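Local coordinates for protein putative fructose-bisphosphate aldolase (Coccidioides immitis, PDB 3PM6) that is a putative class II fructose-bisphosphate aldolase, a zinc-containing protein built as a TIM barrel that pairs with a second copy of itself, at residues F59-A62 and I63-D67; N129-L132 and T133-V137; Q205-Y208 and E209-Q212; D230-K234 and E235-K239; I271-L274 and H275-T279. All coordinates share one frame; numbering follows the deposited sequence.

Contact 1 (F59-A62 and I63-D67); sequences FPWA and IQYAD
Around W61 to Y65 the chain forms a short helix, in which W61 O accepts from Y65 N at 2.8 Å and P60 O takes the N-H of Q64 almost straight on. One turn apart on the same flank, W61 and Y65 lie side by side and point the same way. Both carry CG anti to the backbone N (chi1 171° and 162°), which sends the two rings off the helix in step, their planes only 7° apart. They are slid past each other, though: the six-membered ring of W61 and the ring of Y65 have centroids 4.7 Å apart and overlap little, and the closest ring atoms are W61 CZ2 and Y65 CG at 3.5 Å. What sits over the indole is mainly Y65 CB, a CH-pi contact 3.9 Å from the centroid of the five-membered ring. Both polar ends reach over to the second subunit, where E276 accepts from W61 NE1 and T279 hydrogen-bonds with Y65 OH. Near the end of the helix, A62 O already accepts from A66 N and also takes a proton from a water at 2.9 Å; the same water donates to D67 O. I63 packs on helices 69-80 and 95-103. The segment directly follows strand 54-58 of the barrel, and F59, just after the strand, has its side chain about 6 Å from the bound zinc ion. This is a short helix after a TIM-barrel strand, with a near-parallel pair of rings that barely overlap turned to the dimer interface.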
# COMPACT_ATOMS: atom_id res chain seq x y z
N PHE A 59 -3.24 12.14 0.41
CA PHE A 59 -4.37 13.02 0.70
C PHE A 59 -5.08 12.52 1.96
O PHE A 59 -4.81 11.39 2.41
CB PHE A 59 -5.36 13.09 -0.47
CG PHE A 59 -4.78 13.70 -1.70
CD1 PHE A 59 -4.23 14.99 -1.68
CD2 PHE A 59 -4.76 13.00 -2.89
CE1 PHE A 59 -3.67 15.54 -2.83
CE2 PHE A 59 -4.21 13.58 -4.04
CZ PHE A 59 -3.67 14.84 -4.00
N PRO A 60 -5.97 13.36 2.57
CA PRO A 60 -6.73 12.83 3.71
C PRO A 60 -7.49 11.56 3.37
O PRO A 60 -7.75 10.72 4.25
CB PRO A 60 -7.71 13.99 4.04
CG PRO A 60 -6.94 15.24 3.70
CD PRO A 60 -5.89 14.83 2.61
N TRP A 61 -7.88 11.43 2.11
CA TRP A 61 -8.52 10.22 1.60
C TRP A 61 -7.77 8.93 1.94
O TRP A 61 -8.40 7.89 2.10
CB TRP A 61 -8.71 10.28 0.08
CG TRP A 61 -9.17 8.97 -0.47
CD1 TRP A 61 -10.46 8.52 -0.54
CD2 TRP A 61 -8.35 7.91 -0.99
NE1 TRP A 61 -10.49 7.25 -1.09
CE2 TRP A 61 -9.22 6.85 -1.37
CE3 TRP A 61 -6.96 7.76 -1.20
CZ2 TRP A 61 -8.74 5.65 -1.94
CZ3 TRP A 61 -6.49 6.57 -1.75
CH2 TRP A 61 -7.38 5.53 -2.12
N ALA A 62 -6.44 8.99 2.01
CA ALA A 62 -5.67 7.80 2.29
C ALA A 62 -5.94 7.29 3.71
O ALA A 62 -5.97 6.08 3.96
CB ALA A 62 -4.17 8.06 2.08
N ILE A 63 -6.18 8.22 4.63
CA ILE A 63 -6.54 7.85 6.00
C ILE A 63 -8.04 7.44 6.02
O ILE A 63 -8.39 6.37 6.55
CB ILE A 63 -6.26 8.99 6.96
CG1 ILE A 63 -4.75 9.29 7.00
CG2 ILE A 63 -6.80 8.67 8.35
CD1 ILE A 63 -4.43 10.78 7.36
N GLN A 64 -8.92 8.26 5.41
CA GLN A 64 -10.37 7.97 5.29
C GLN A 64 -10.55 6.53 4.76
O GLN A 64 -11.35 5.78 5.29
CB GLN A 64 -11.08 8.99 4.37
CG GLN A 64 -11.43 10.34 5.04
CD GLN A 64 -11.55 11.58 4.10
OE1 GLN A 64 -11.82 11.50 2.87
NE2 GLN A 64 -11.37 12.76 4.70
N TYR A 65 -9.76 6.15 3.76
CA TYR A 65 -9.92 4.87 3.09
C TYR A 65 -9.25 3.66 3.77
O TYR A 65 -9.88 2.62 3.89
CB TYR A 65 -9.49 4.98 1.62
CG TYR A 65 -9.18 3.66 0.90
CD1 TYR A 65 -10.21 2.82 0.46
CD2 TYR A 65 -7.87 3.30 0.62
CE1 TYR A 65 -9.93 1.65 -0.22
CE2 TYR A 65 -7.57 2.13 -0.08
CZ TYR A 65 -8.60 1.31 -0.48
OH TYR A 65 -8.31 0.15 -1.14
N ALA A 66 -8.00 3.80 4.21
CA ALA A 66 -7.19 2.68 4.67
C ALA A 66 -6.68 2.85 6.10
O ALA A 66 -5.74 2.16 6.53
CB ALA A 66 -6.02 2.45 3.72
N ASP A 67 -7.30 3.77 6.84
CA ASP A 67 -6.91 4.08 8.22
C ASP A 67 -5.41 4.37 8.29
O ASP A 67 -4.97 5.37 7.74
CB ASP A 67 -7.38 3.00 9.19
CG ASP A 67 -8.90 2.90 9.27
OD1 ASP A 67 -9.55 3.95 9.49
OD2 ASP A 67 -9.44 1.78 9.10
O HOH W 1 -3.68 5.03 5.35

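Contact 2 (N129-L132 and T133-V137); sequences NLRL and TRELV
Residues 129-132 and 133-137 form unbroken helix, with T133 N, R134 N and L136 N each reaching back four residues; the bond from E135 N to R131 O is weak at 3.3 Å. N129 and T133 sit one turn apart and point the same way. T133 OG1 lies beside its own backbone N (chi1 -62°), which drops it back over the preceding turn, 2.8 Å from N129 O and 3.1 Å from N129 OD1. Both oxygens thus share the neighbourhood of the one hydroxyl. The N129 amide is held at its other end too, for ND2 donates to E150 O just past strand 146-149, while F180 of helix 174-181 packs on both side chains.

On the far side of the helix, R131 and E135 run alongside each other at the surface. NH1 of R131 and OE1 of E135 form a salt bridge of 3.3 Å, with the guanidinium and carboxylate planes 79° apart, far from a flat two-bond pairing. The stronger partner of R131 is E128, which meets NE. L132 and L136 touch lightly, CB to CD1 at 4.3 Å, and L136 goes on to helix 95-103.

The chemistry divides by side: toward the barrel, N129 ND2 is satisfied by E150 O and the T133 hydroxyl lies close to N129 O and OD1, whereas the outer flank carries a loose ion pair that probably adds only modestly to the helix's stability.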
# COMPACT_ATOMS: atom_id res chain seq x y z
N ASN A 129 -8.31 31.42 8.26
CA ASN A 129 -7.16 30.65 7.76
C ASN A 129 -5.95 30.90 8.69
O ASN A 129 -5.33 29.95 9.18
CB ASN A 129 -6.92 31.09 6.30
CG ASN A 129 -5.75 30.37 5.60
OD1 ASN A 129 -4.93 29.67 6.21
ND2 ASN A 129 -5.66 30.61 4.26
N LEU A 130 -5.65 32.17 9.00
CA LEU A 130 -4.51 32.46 9.90
C LEU A 130 -4.72 31.86 11.27
O LEU A 130 -3.78 31.26 11.83
CB LEU A 130 -4.31 33.95 10.09
CG LEU A 130 -3.57 34.70 9.02
CD1 LEU A 130 -3.84 36.16 9.32
CD2 LEU A 130 -2.06 34.37 9.05
N ARG A 131 -5.95 32.01 11.79
CA ARG A 131 -6.30 31.56 13.13
C ARG A 131 -6.15 30.05 13.27
O ARG A 131 -5.48 29.57 14.18
CB ARG A 131 -7.74 31.98 13.49
CG ARG A 131 -8.11 31.81 14.97
CD ARG A 131 -9.61 32.03 15.27
NE ARG A 131 -10.48 31.04 14.62
CZ ARG A 131 -10.68 29.80 15.07
NH1 ARG A 131 -10.06 29.38 16.17
NH2 ARG A 131 -11.49 28.99 14.44
N LEU A 132 -6.84 29.31 12.41
CA LEU A 132 -6.73 27.87 12.44
C LEU A 132 -5.28 27.41 12.14
O LEU A 132 -4.78 26.50 12.80
CB LEU A 132 -7.70 27.22 11.45
CG LEU A 132 -9.18 27.42 11.75
CD1 LEU A 132 -9.99 27.12 10.48
CD2 LEU A 132 -9.62 26.57 12.98
N THR A 133 -4.62 28.03 11.15
CA THR A 133 -3.23 27.63 10.81
C THR A 133 -2.32 27.77 12.05
O THR A 133 -1.59 26.85 12.40
CB THR A 133 -2.64 28.39 9.59
OG1 THR A 133 -3.41 28.10 8.42
CG2 THR A 133 -1.18 27.98 9.33
N ARG A 134 -2.39 28.91 12.73
CA ARG A 134 -1.54 29.12 13.94
C ARG A 134 -1.72 28.00 14.98
O ARG A 134 -0.76 27.42 15.46
CB ARG A 134 -1.83 30.47 14.57
CG ARG A 134 -1.04 30.76 15.84
CD ARG A 134 -1.37 32.17 16.35
NE ARG A 134 -0.97 33.21 15.40
CZ ARG A 134 0.26 33.73 15.32
NH1 ARG A 134 1.24 33.33 16.14
NH2 ARG A 134 0.52 34.66 14.41
N GLU A 135 -2.96 27.67 15.29
CA GLU A 135 -3.20 26.67 16.30
C GLU A 135 -2.91 25.25 15.84
O GLU A 135 -2.48 24.43 16.64
CB GLU A 135 -4.58 26.84 16.95
CG GLU A 135 -5.75 26.13 16.37
CD GLU A 135 -7.00 26.28 17.27
OE1 GLU A 135 -7.94 27.01 16.88
OE2 GLU A 135 -7.05 25.69 18.38
N LEU A 136 -3.12 24.97 14.54
CA LEU A 136 -2.80 23.66 14.03
C LEU A 136 -1.31 23.43 13.86
O LEU A 136 -0.84 22.29 13.99
CB LEU A 136 -3.58 23.36 12.73
CG LEU A 136 -5.08 23.20 12.96
CD1 LEU A 136 -5.83 23.38 11.63
CD2 LEU A 136 -5.45 21.90 13.65
N VAL A 137 -0.56 24.49 13.55
CA VAL A 137 0.88 24.42 13.50
C VAL A 137 1.42 24.05 14.89
O VAL A 137 2.33 23.21 15.01
CB VAL A 137 1.49 25.76 13.03
CG1 VAL A 137 2.97 25.85 13.40
CG2 VAL A 137 1.26 25.94 11.51

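Contact 3 (Q205-Y208 and E209-Q212)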
# COMPACT_ATOMS: atom_id res chain seq x y z
N GLN A 205 -0.73 30.87 -16.90
CA GLN A 205 -0.37 32.30 -16.86
C GLN A 205 0.08 32.69 -15.46
O GLN A 205 -0.72 33.08 -14.65
CB GLN A 205 -1.55 33.21 -17.30
CG GLN A 205 -2.11 32.93 -18.71
CD GLN A 205 -1.06 32.98 -19.84
OE1 GLN A 205 0.02 33.57 -19.71
NE2 GLN A 205 -1.40 32.35 -20.96
N LEU A 206 1.37 32.55 -15.17
CA LEU A 206 1.89 32.78 -13.84
C LEU A 206 2.40 34.21 -13.70
O LEU A 206 2.92 34.82 -14.65
CB LEU A 206 2.98 31.75 -13.46
CG LEU A 206 2.67 30.27 -13.74
CD1 LEU A 206 3.83 29.36 -13.37
CD2 LEU A 206 1.35 29.81 -13.05
N ASP A 207 2.22 34.74 -12.50
CA ASP A 207 2.70 36.08 -12.19
C ASP A 207 4.03 35.90 -11.49
O ASP A 207 4.10 35.80 -10.26
CB ASP A 207 1.67 36.79 -11.32
CG ASP A 207 1.98 38.26 -11.09
OD1 ASP A 207 3.11 38.73 -11.36
OD2 ASP A 207 1.08 38.95 -10.57
N TYR A 208 5.10 35.82 -12.30
CA TYR A 208 6.45 35.58 -11.78
C TYR A 208 6.93 36.75 -10.93
O TYR A 208 7.67 36.56 -9.96
CB TYR A 208 7.43 35.33 -12.92
CG TYR A 208 7.14 34.05 -13.69
CD1 TYR A 208 7.43 32.81 -13.12
CD2 TYR A 208 6.56 34.09 -14.97
CE1 TYR A 208 7.18 31.62 -13.80
CE2 TYR A 208 6.32 32.91 -15.68
CZ TYR A 208 6.63 31.67 -15.07
OH TYR A 208 6.39 30.48 -15.70
N GLU A 209 6.48 37.95 -11.28
CA GLU A 209 6.80 39.15 -10.51
C GLU A 209 6.24 39.05 -9.08
O GLU A 209 6.96 39.28 -8.12
CB GLU A 209 6.31 40.42 -11.22
CG GLU A 209 7.24 40.82 -12.38
CD GLU A 209 6.66 41.93 -13.25
OE1 GLU A 209 5.65 42.56 -12.83
OE2 GLU A 209 7.21 42.20 -14.35
N ARG A 210 4.96 38.67 -8.97
CA ARG A 210 4.33 38.43 -7.68
C ARG A 210 5.17 37.40 -6.90
O ARG A 210 5.52 37.63 -5.74
CB ARG A 210 2.90 37.90 -7.89
CG ARG A 210 2.12 37.63 -6.61
CD ARG A 210 0.70 37.16 -6.95
NE ARG A 210 -0.10 38.23 -7.54
CZ ARG A 210 -0.76 39.17 -6.84
NH1 ARG A 210 -0.72 39.15 -5.51
NH2 ARG A 210 -1.46 40.11 -7.48
N LEU A 211 5.52 36.31 -7.57
CA LEU A 211 6.31 35.27 -6.95
C LEU A 211 7.63 35.80 -6.38
O LEU A 211 7.92 35.55 -5.22
CB LEU A 211 6.57 34.11 -7.94
CG LEU A 211 7.34 32.95 -7.36
CD1 LEU A 211 6.55 32.40 -6.15
CD2 LEU A 211 7.60 31.86 -8.45
N GLN A 212 8.42 36.54 -7.18
CA GLN A 212 9.72 37.08 -6.68
C GLN A 212 9.48 38.03 -5.50
O GLN A 212 10.19 37.94 -4.51
CB GLN A 212 10.63 37.66 -7.80
CG GLN A 212 12.08 38.24 -7.41
CD GLN A 212 13.03 37.31 -6.53
OE1 GLN A 212 13.38 37.68 -5.41
NE2 GLN A 212 13.46 36.19 -7.04
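Y208 O takes the N-H of Q212 at 2.9 Å, the shortest bond in the opening turn of helix 208-218. D207, one residue earlier, is the N-cap. Its OD1 accepts from R210 N at 3.0 Å, along an N-H that points almost straight at it (167°). Its backbone O accepts from L211 N at 3.1 Å. The other carboxylate oxygen, OD2, meets R210 NE at 3.3 Å in a salt bridge whose hydrogen bond is weak. With CG anti to its backbone N (chi1 -173°), the carboxylate swings forward over the first turn, where the N-H of R210 meets OD1 from above the carboxylate plane.

The R210 side chain crosses that of D207 at about a right angle, and the guanidinium and carboxylate planes stand 83° apart, so the charges meet without a flat pairing. Nearer the backbone the two press together, R210 CB lying 3.3 Å from D207 CG. The guanidinium is steadied from another quarter, because NH1 donates to T172 O. The side chain of Y208 packs on I236 and K239 of helix 234-242.

One carboxylate thus does two jobs, filling a backbone N-H of the first turn and drawing in an arginine that is also tied to the loop at T172. Its negative charge at the positive end of the helix dipole is probably stabilising and would tend to keep D207 ionised, though E209 nearby, with OE1 4.8 Å from D207 OD1, should work the other way.

Contact 4 (D230-K234 and E235-K239); sequences DPFTK and EIFEK
T233 has OG1 between its backbone N and carbonyl carbon (chi1 58°), which faces the hydroxyl forward to the N-H of I236. The resulting N-cap bond is nearly straight at 165° but weak, 3.3 Å from I236 N to T233 OG1. T233 O does more of the holding, accepting from F237 N at 3.0 Å.

F232, just before the cap, turns its side chain in against the first turn. CG2 of I236 lies over one face of its ring, 3.5 Å from CD2 of F232, while CB of F232 sits over a face of the F237 ring, 3.5 Å from CZ of F237. Both are CH-pi contacts; the two rings themselves meet obliquely, planes at 59°. The pair packs inward on L226 of strand 223-226.

On another flank K234 bends at CG and CE to form a salt bridge with E238, K234 NZ and CE both lying 2.9 Å from E238 OE2. Its main partner is D294, which also forms a salt bridge with this NZ, and M292 O accepts from it, so the lysine has several partners. The carboxylates of E238 and D294 come close to each other; the positive charge of K234 probably offsets their repulsion and ties the helix start to the chain near 292-294.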
# COMPACT_ATOMS: atom_id res chain seq x y z
N ASP A 230 1.23 20.27 -12.67
CA ASP A 230 1.15 19.09 -13.53
C ASP A 230 1.53 19.32 -15.01
O ASP A 230 2.38 18.57 -15.54
CB ASP A 230 -0.24 18.45 -13.44
CG ASP A 230 -0.36 17.55 -12.22
OD1 ASP A 230 0.59 16.80 -11.97
OD2 ASP A 230 -1.43 17.56 -11.57
N PRO A 231 0.94 20.33 -15.67
CA PRO A 231 1.22 20.56 -17.09
C PRO A 231 2.44 21.47 -17.31
O PRO A 231 2.63 21.94 -18.43
CB PRO A 231 -0.04 21.32 -17.57
CG PRO A 231 -0.42 22.14 -16.36
CD PRO A 231 -0.01 21.34 -15.14
N PHE A 232 3.26 21.71 -16.27
CA PHE A 232 4.38 22.65 -16.38
C PHE A 232 5.55 22.05 -17.22
O PHE A 232 5.71 20.81 -17.34
CB PHE A 232 4.89 23.14 -15.00
CG PHE A 232 3.96 24.11 -14.30
CD1 PHE A 232 2.70 24.41 -14.81
CD2 PHE A 232 4.34 24.72 -13.11
CE1 PHE A 232 1.85 25.34 -14.17
CE2 PHE A 232 3.48 25.63 -12.43
CZ PHE A 232 2.22 25.92 -12.96
N THR A 233 6.34 22.94 -17.79
CA THR A 233 7.44 22.57 -18.68
C THR A 233 8.71 22.84 -17.87
O THR A 233 8.65 23.46 -16.82
CB THR A 233 7.45 23.45 -19.97
OG1 THR A 233 7.56 24.82 -19.59
CG2 THR A 233 6.18 23.28 -20.80
N LYS A 234 9.85 22.38 -18.35
CA LYS A 234 11.10 22.66 -17.69
C LYS A 234 11.33 24.17 -17.54
O LYS A 234 11.80 24.64 -16.50
CB LYS A 234 12.28 22.08 -18.50
CG LYS A 234 13.65 22.71 -18.07
CD LYS A 234 14.74 21.65 -17.95
CE LYS A 234 15.89 22.10 -17.08
NZ LYS A 234 16.08 21.09 -15.98
N GLU A 235 11.05 24.92 -18.59
CA GLU A 235 11.34 26.35 -18.59
C GLU A 235 10.50 27.07 -17.52
O GLU A 235 10.99 27.95 -16.81
CB GLU A 235 11.14 26.94 -20.00
CG GLU A 235 12.22 26.48 -21.04
CD GLU A 235 11.91 25.17 -21.78
OE1 GLU A 235 11.05 24.38 -21.33
OE2 GLU A 235 12.53 24.94 -22.85
N ILE A 236 9.24 26.65 -17.37
CA ILE A 236 8.38 27.17 -16.28
C ILE A 236 8.92 26.80 -14.88
O ILE A 236 9.00 27.64 -13.99
CB ILE A 236 6.93 26.68 -16.41
CG1 ILE A 236 6.29 27.32 -17.64
CG2 ILE A 236 6.12 27.00 -15.10
CD1 ILE A 236 4.91 26.70 -18.01
N PHE A 237 9.33 25.54 -14.73
CA PHE A 237 9.96 25.10 -13.50
C PHE A 237 11.19 25.93 -13.18
O PHE A 237 11.31 26.42 -12.05
CB PHE A 237 10.30 23.60 -13.55
CG PHE A 237 9.08 22.67 -13.46
CD1 PHE A 237 8.19 22.72 -12.35
CD2 PHE A 237 8.88 21.68 -14.43
CE1 PHE A 237 7.08 21.82 -12.24
CE2 PHE A 237 7.77 20.78 -14.35
CZ PHE A 237 6.87 20.86 -13.24
N GLU A 238 12.06 26.14 -14.17
CA GLU A 238 13.28 26.93 -13.96
C GLU A 238 12.92 28.34 -13.46
O GLU A 238 13.51 28.81 -12.51
CB GLU A 238 14.17 27.00 -15.23
CG GLU A 238 14.86 25.67 -15.69
CD GLU A 238 15.58 24.91 -14.54
OE1 GLU A 238 16.01 25.56 -13.55
OE2 GLU A 238 15.72 23.66 -14.62
N LYS A 239 11.93 28.98 -14.07
CA LYS A 239 11.50 30.31 -13.66
C LYS A 239 11.05 30.33 -12.19
O LYS A 239 11.42 31.23 -11.45
CB LYS A 239 10.38 30.82 -14.59
CG LYS A 239 10.89 31.27 -15.96
CD LYS A 239 9.78 31.65 -16.93
CE LYS A 239 10.43 32.04 -18.26
NZ LYS A 239 9.63 31.73 -19.48

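Contact 5 (I271-L274 and H275-T279)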
# COMPACT_ATOMS: atom_id res chain seq x y z
N ILE A 271 -2.96 -9.88 -13.42
CA ILE A 271 -2.91 -8.80 -12.44
C ILE A 271 -1.47 -8.43 -12.07
O ILE A 271 -1.15 -7.24 -11.95
CB ILE A 271 -3.69 -9.11 -11.15
CG1 ILE A 271 -5.19 -9.14 -11.42
CG2 ILE A 271 -3.44 -8.01 -10.09
CD1 ILE A 271 -6.02 -9.58 -10.21
N THR A 272 -0.62 -9.44 -11.91
CA THR A 272 0.77 -9.16 -11.56
C THR A 272 1.44 -8.22 -12.57
O THR A 272 2.13 -7.28 -12.16
CB THR A 272 1.62 -10.43 -11.42
OG1 THR A 272 1.43 -11.27 -12.56
CG2 THR A 272 1.27 -11.22 -10.13
N ARG A 273 1.24 -8.47 -13.87
CA ARG A 273 1.83 -7.63 -14.92
C ARG A 273 1.15 -6.27 -14.98
O ARG A 273 1.77 -5.26 -15.31
CB ARG A 273 1.75 -8.33 -16.29
CG ARG A 273 2.56 -7.64 -17.38
CD ARG A 273 4.01 -8.10 -17.37
NE ARG A 273 4.89 -7.19 -18.10
CZ ARG A 273 5.88 -6.49 -17.55
NH1 ARG A 273 6.13 -6.59 -16.25
NH2 ARG A 273 6.64 -5.71 -18.30
N LEU A 274 -0.14 -6.25 -14.69
CA LEU A 274 -0.88 -5.00 -14.56
C LEU A 274 -0.20 -4.09 -13.53
O LEU A 274 0.07 -2.93 -13.81
CB LEU A 274 -2.30 -5.31 -14.14
CG LEU A 274 -3.44 -4.51 -14.74
CD1 LEU A 274 -3.31 -4.44 -16.26
CD2 LEU A 274 -4.76 -5.17 -14.34
N HIS A 275 0.14 -4.64 -12.36
CA HIS A 275 0.75 -3.86 -11.28
C HIS A 275 2.12 -3.38 -11.69
O HIS A 275 2.51 -2.27 -11.37
CB HIS A 275 0.84 -4.66 -9.98
CG HIS A 275 -0.47 -4.82 -9.29
ND1 HIS A 275 -1.25 -3.75 -8.92
CD2 HIS A 275 -1.14 -5.93 -8.89
CE1 HIS A 275 -2.36 -4.19 -8.34
NE2 HIS A 275 -2.32 -5.50 -8.32
N GLU A 276 2.86 -4.25 -12.38
CA GLU A 276 4.19 -3.93 -12.88
C GLU A 276 4.16 -2.78 -13.87
O GLU A 276 4.97 -1.85 -13.77
CB GLU A 276 4.86 -5.17 -13.49
CG GLU A 276 5.30 -6.22 -12.42
CD GLU A 276 5.73 -7.58 -13.03
OE1 GLU A 276 5.93 -7.70 -14.27
OE2 GLU A 276 5.86 -8.54 -12.24
N GLU A 277 3.21 -2.84 -14.80
CA GLU A 277 3.13 -1.85 -15.87
C GLU A 277 2.73 -0.44 -15.38
O GLU A 277 3.36 0.56 -15.77
CB GLU A 277 2.27 -2.35 -17.06
CG GLU A 277 2.95 -3.53 -17.81
CD GLU A 277 2.35 -3.81 -19.20
OE1 GLU A 277 1.66 -2.92 -19.74
OE2 GLU A 277 2.56 -4.91 -19.74
N VAL A 278 1.74 -0.36 -14.48
CA VAL A 278 1.38 0.94 -13.90
C VAL A 278 2.52 1.55 -13.11
O VAL A 278 2.73 2.76 -13.15
CB VAL A 278 0.06 0.93 -13.07
CG1 VAL A 278 -1.14 0.62 -13.99
CG2 VAL A 278 0.11 -0.05 -11.90
N THR A 279 3.29 0.72 -12.41
CA THR A 279 4.39 1.22 -11.61
C THR A 279 5.53 1.75 -12.51
O THR A 279 6.06 2.83 -12.26
CB THR A 279 4.91 0.13 -10.67
OG1 THR A 279 3.80 -0.43 -9.97
CG2 THR A 279 5.90 0.70 -9.69
O HOH W 2 4.22 -10.99 -13.53
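The guanidinium of R273 has CG of E277 over one face, toward the rim, and the carboxylate carbon of E276 modelled at its edge, in plane. The charges of these three residues form a network along the first turns of helix 271-292, the last helix of this TIM-barrel chain, packed on helices 37-49 and 252-265. Its link between R273 and E276 is doubtful, and with it the edge placement, because R273 NH1 and E276 OE1 are modelled too close together. That from R273 NE to E277 OE2 is long at 3.6 Å, and the oxygen lies well out of the guanidinium plane, so charge alone joins them.

The other flat group is the imidazole of H275, which runs alongside I271 one turn back. I271 CG2 is anti to the backbone N, and this brings it within 3.3 Å of H275 CD2, at an oblique angle to the ring. Both ring nitrogens have partners: ND1 bonds to E38 of the same chain, NE2 to N36 of the second subunit.

A water bridges neighbouring turns, 3.0 Å from T272 OG1 and donating to E276 OE2 at 3.2 Å. Lastly, H275 O takes two donors from T279: N at 3.3 Å and OG1 at 2.6 Å.

In the fold
In chain order the five contacts run 1 to 5 without overlap, all on helices or helix starts outside the strands of one eight-stranded parallel barrel. Contact 1 follows strand 54-58, and contact 2 lies in the helix between strands 116-119 and 146-149. Contacts 3 and 4 are neighbours, centres 13 Å apart, and touch by packing that includes L206 against F232, joining two successive helix starts. Contacts 2 and 5 are farthest apart, with centres about 42 Å from each other. Within a chain contacts 1 and 5 do not touch, yet contact 1 of one subunit meets contact 5 of the other, so together they help build the dimer.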